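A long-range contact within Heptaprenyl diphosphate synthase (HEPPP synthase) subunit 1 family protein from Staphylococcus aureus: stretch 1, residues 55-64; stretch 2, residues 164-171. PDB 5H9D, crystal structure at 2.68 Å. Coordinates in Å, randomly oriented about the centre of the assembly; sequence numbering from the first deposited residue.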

# COMPACT_ATOMS: atom_id res chain seq x y z
N MET C 55 9.77 1.09 9.68
CA MET C 55 11.04 1.06 8.97
C MET C 55 12.04 0.03 9.55
O MET C 55 12.59 -0.80 8.83
CB MET C 55 11.65 2.46 8.99
CG MET C 55 10.87 3.53 8.22
SD MET C 55 10.95 3.26 6.48
CE MET C 55 9.40 2.34 6.16
N ARG C 56 12.26 0.06 10.87
CA ARG C 56 13.19 -0.90 11.47
C ARG C 56 12.62 -2.33 11.46
O ARG C 56 13.39 -3.31 11.47
CB ARG C 56 13.54 -0.48 12.90
CG ARG C 56 14.48 -1.46 13.59
CD ARG C 56 14.98 -0.97 14.95
NE ARG C 56 15.51 0.38 14.89
CZ ARG C 56 14.80 1.47 15.17
NH1 ARG C 56 13.53 1.34 15.54
NH2 ARG C 56 15.36 2.68 15.07
N HIS C 57 11.29 -2.44 11.44
CA HIS C 57 10.63 -3.74 11.41
C HIS C 57 10.81 -4.38 10.06
O HIS C 57 11.15 -5.55 9.98
CB HIS C 57 9.14 -3.62 11.71
CG HIS C 57 8.48 -4.93 12.00
ND1 HIS C 57 9.01 -5.85 12.88
CD2 HIS C 57 7.32 -5.47 11.55
CE1 HIS C 57 8.21 -6.90 12.96
NE2 HIS C 57 7.18 -6.69 12.17
N LEU C 58 10.61 -3.62 9.00
CA LEU C 58 10.78 -4.14 7.64
C LEU C 58 12.26 -4.42 7.40
O LEU C 58 12.61 -5.32 6.64
CB LEU C 58 10.24 -3.13 6.60
CG LEU C 58 8.74 -2.77 6.68
CD1 LEU C 58 8.49 -1.47 5.99
CD2 LEU C 58 7.88 -3.85 6.08
N ASP C 59 13.13 -3.66 8.05
CA ASP C 59 14.55 -3.90 7.88
C ASP C 59 14.84 -5.30 8.36
O ASP C 59 15.40 -6.12 7.64
CB ASP C 59 15.37 -2.94 8.72
CG ASP C 59 15.78 -1.71 7.95
OD1 ASP C 59 16.05 -1.86 6.74
OD2 ASP C 59 15.85 -0.62 8.57
N ASP C 60 14.43 -5.54 9.60
CA ASP C 60 14.61 -6.81 10.30
C ASP C 60 14.08 -8.06 9.64
O ASP C 60 14.65 -9.12 9.80
CB ASP C 60 14.01 -6.70 11.71
CG ASP C 60 14.76 -5.72 12.58
OD1 ASP C 60 15.98 -5.52 12.32
OD2 ASP C 60 14.15 -5.15 13.52
N ILE C 61 12.97 -7.94 8.92
CA ILE C 61 12.38 -9.09 8.26
C ILE C 61 13.40 -9.87 7.42
O ILE C 61 13.40 -11.09 7.43
CB ILE C 61 11.17 -8.62 7.41
CG1 ILE C 61 9.98 -8.35 8.36
CG2 ILE C 61 10.82 -9.65 6.34
CD1 ILE C 61 8.93 -7.43 7.79
N THR C 62 14.28 -9.16 6.74
CA THR C 62 15.26 -9.83 5.90
C THR C 62 16.52 -10.29 6.67
O THR C 62 17.26 -11.16 6.20
CB THR C 62 15.66 -8.90 4.71
OG1 THR C 62 14.51 -8.21 4.22
CG2 THR C 62 16.19 -9.72 3.56
N TYR C 63 16.75 -9.73 7.86
CA TYR C 63 17.91 -10.10 8.69
C TYR C 63 17.63 -11.17 9.75
O TYR C 63 18.45 -12.05 9.99
CB TYR C 63 18.53 -8.88 9.38
CG TYR C 63 19.89 -9.22 9.97
CD1 TYR C 63 20.88 -9.81 9.18
CD2 TYR C 63 20.18 -8.96 11.31
CE1 TYR C 63 22.14 -10.15 9.72
CE2 TYR C 63 21.44 -9.28 11.86
CZ TYR C 63 22.41 -9.88 11.06
OH TYR C 63 23.64 -10.24 11.58
N ASN C 64 16.48 -11.07 10.42
CA ASN C 64 16.12 -12.05 11.42
C ASN C 64 15.34 -13.19 10.75
O ASN C 64 14.92 -14.15 11.40
CB ASN C 64 15.28 -11.40 12.53
CG ASN C 64 16.12 -10.58 13.50
OD1 ASN C 64 17.29 -10.88 13.73
ND2 ASN C 64 15.51 -9.55 14.10
N TYR C 164 26.21 -2.66 18.87
CA TYR C 164 25.03 -2.25 18.12
C TYR C 164 25.14 -2.57 16.63
O TYR C 164 25.84 -1.90 15.88
CB TYR C 164 24.78 -0.75 18.30
CG TYR C 164 23.71 -0.20 17.40
CD1 TYR C 164 22.57 -0.94 17.11
CD2 TYR C 164 23.85 1.06 16.81
CE1 TYR C 164 21.58 -0.45 16.24
CE2 TYR C 164 22.86 1.56 15.94
CZ TYR C 164 21.73 0.80 15.66
OH TYR C 164 20.77 1.28 14.82
N PHE C 165 24.43 -3.62 16.20
CA PHE C 165 24.43 -4.02 14.80
C PHE C 165 23.10 -3.61 14.19
O PHE C 165 22.05 -4.17 14.52
CB PHE C 165 24.61 -5.52 14.66
CG PHE C 165 25.09 -5.96 13.29
CD1 PHE C 165 26.34 -5.57 12.83
CD2 PHE C 165 24.33 -6.82 12.51
CE1 PHE C 165 26.82 -6.04 11.61
CE2 PHE C 165 24.81 -7.29 11.29
CZ PHE C 165 26.06 -6.91 10.84
N LYS C 166 23.20 -2.62 13.31
CA LYS C 166 22.10 -2.02 12.55
C LYS C 166 20.94 -2.89 12.12
O LYS C 166 19.85 -2.74 12.63
CB LYS C 166 22.68 -1.37 11.30
CG LYS C 166 23.44 -0.09 11.55
CD LYS C 166 24.42 -0.19 12.70
CE LYS C 166 24.98 1.19 13.02
NZ LYS C 166 23.87 2.18 13.23
N LYS C 167 21.21 -3.77 11.16
CA LYS C 167 20.23 -4.69 10.54
C LYS C 167 20.26 -4.24 9.09
O LYS C 167 20.21 -5.06 8.17
CB LYS C 167 18.81 -4.53 11.10
CG LYS C 167 18.10 -3.27 10.63
CD LYS C 167 17.15 -2.72 11.68
CE LYS C 167 16.53 -1.40 11.22
NZ LYS C 167 17.54 -0.37 10.85
N TYR C 168 20.33 -2.92 8.90
CA TYR C 168 20.44 -2.37 7.56
C TYR C 168 21.93 -2.46 7.16
O TYR C 168 22.29 -2.30 5.98
CB TYR C 168 19.91 -0.92 7.48
CG TYR C 168 20.56 0.11 8.37
CD1 TYR C 168 19.91 0.61 9.49
CD2 TYR C 168 21.84 0.58 8.09
CE1 TYR C 168 20.51 1.56 10.30
CE2 TYR C 168 22.46 1.52 8.90
CZ TYR C 168 21.80 2.01 10.01
OH TYR C 168 22.46 2.89 10.85
N ASN C 169 22.79 -2.74 8.15
CA ASN C 169 24.21 -2.91 7.90
C ASN C 169 24.46 -4.41 7.64
O ASN C 169 25.59 -4.86 7.50
CB ASN C 169 25.06 -2.39 9.09
CG ASN C 169 25.73 -1.01 8.81
OD1 ASN C 169 25.49 -0.03 9.52
ND2 ASN C 169 26.59 -0.94 7.79
N GLN C 170 23.37 -5.18 7.55
CA GLN C 170 23.42 -6.63 7.27
C GLN C 170 24.51 -7.11 6.28
O GLN C 170 25.23 -8.05 6.56
CB GLN C 170 22.02 -7.12 6.80
CG GLN C 170 21.98 -7.81 5.41
CD GLN C 170 20.55 -8.05 4.84
OE1 GLN C 170 19.87 -7.12 4.37
NE2 GLN C 170 20.12 -9.31 4.87
N SER C 171 24.63 -6.48 5.12
CA SER C 171 25.64 -6.91 4.14
C SER C 171 27.08 -6.49 4.48
O SER C 171 27.99 -6.69 3.67
CB SER C 171 25.28 -6.40 2.74
OG SER C 171 24.59 -7.39 1.99
O HOH W 1 18.00 -5.66 6.05

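A helix (stretch 1) packs against an irregular segment (stretch 2) more than 100 residues later in the same chain, burying 444 Å² in total. Lys167 gives up the largest area, 124 Å². Its backbone comes close to the helix, with CA 6.0 Å from Asp60 CA, and its long side chain runs along the helix past Asp60 and Arg56 to reach Asp59. There Lys167 NZ donates a weak hydrogen bond to Asp59 OD2 at 2.8 Å, part of a salt bridge that pairs the charge of this buried lysine. The place of OD2 is less sure, since the model sets it too close to a neighbour; the same oxygen is also hydrogen-bonded elsewhere in the structure. The lysine methylenes fill the way there: Lys167 CD lies 3.1 Å from Asp60 OD1, and Lys167 CE 3.1 Å from Arg56 CG. Arg56 brings a like charge near, its NE 4.6 Å from Lys167 NZ, but its NH1 and NH2 are hydrogen-bonded elsewhere.

Water 1 supplies a second polar link. It can donate to Asp59 O at 3.1 Å and to Gln170 OE1 at 2.9 Å, though more acceptors lie in reach than it has protons. Within the helix, Asp59 O also accepts a weak bond from Thr62 N (3.4 Å), while Asp60 O takes both Tyr63 N (2.9 Å) and Asn64 N (2.7 Å) where the turn widens.

Tyr63, with chi1 t, points toward stretch 2 and covers its less polar surface. Its ring meets that of Phe165 obliquely, centroids 5.6 Å apart and planes at 47°, with Tyr63 CZ 3.5 Å from Phe165 CE2. Tyr63 CD1 also packs 3.8 Å from Gln170 CB, so Gln170 offers aliphatic carbon to the ring and its amide oxygen to the water.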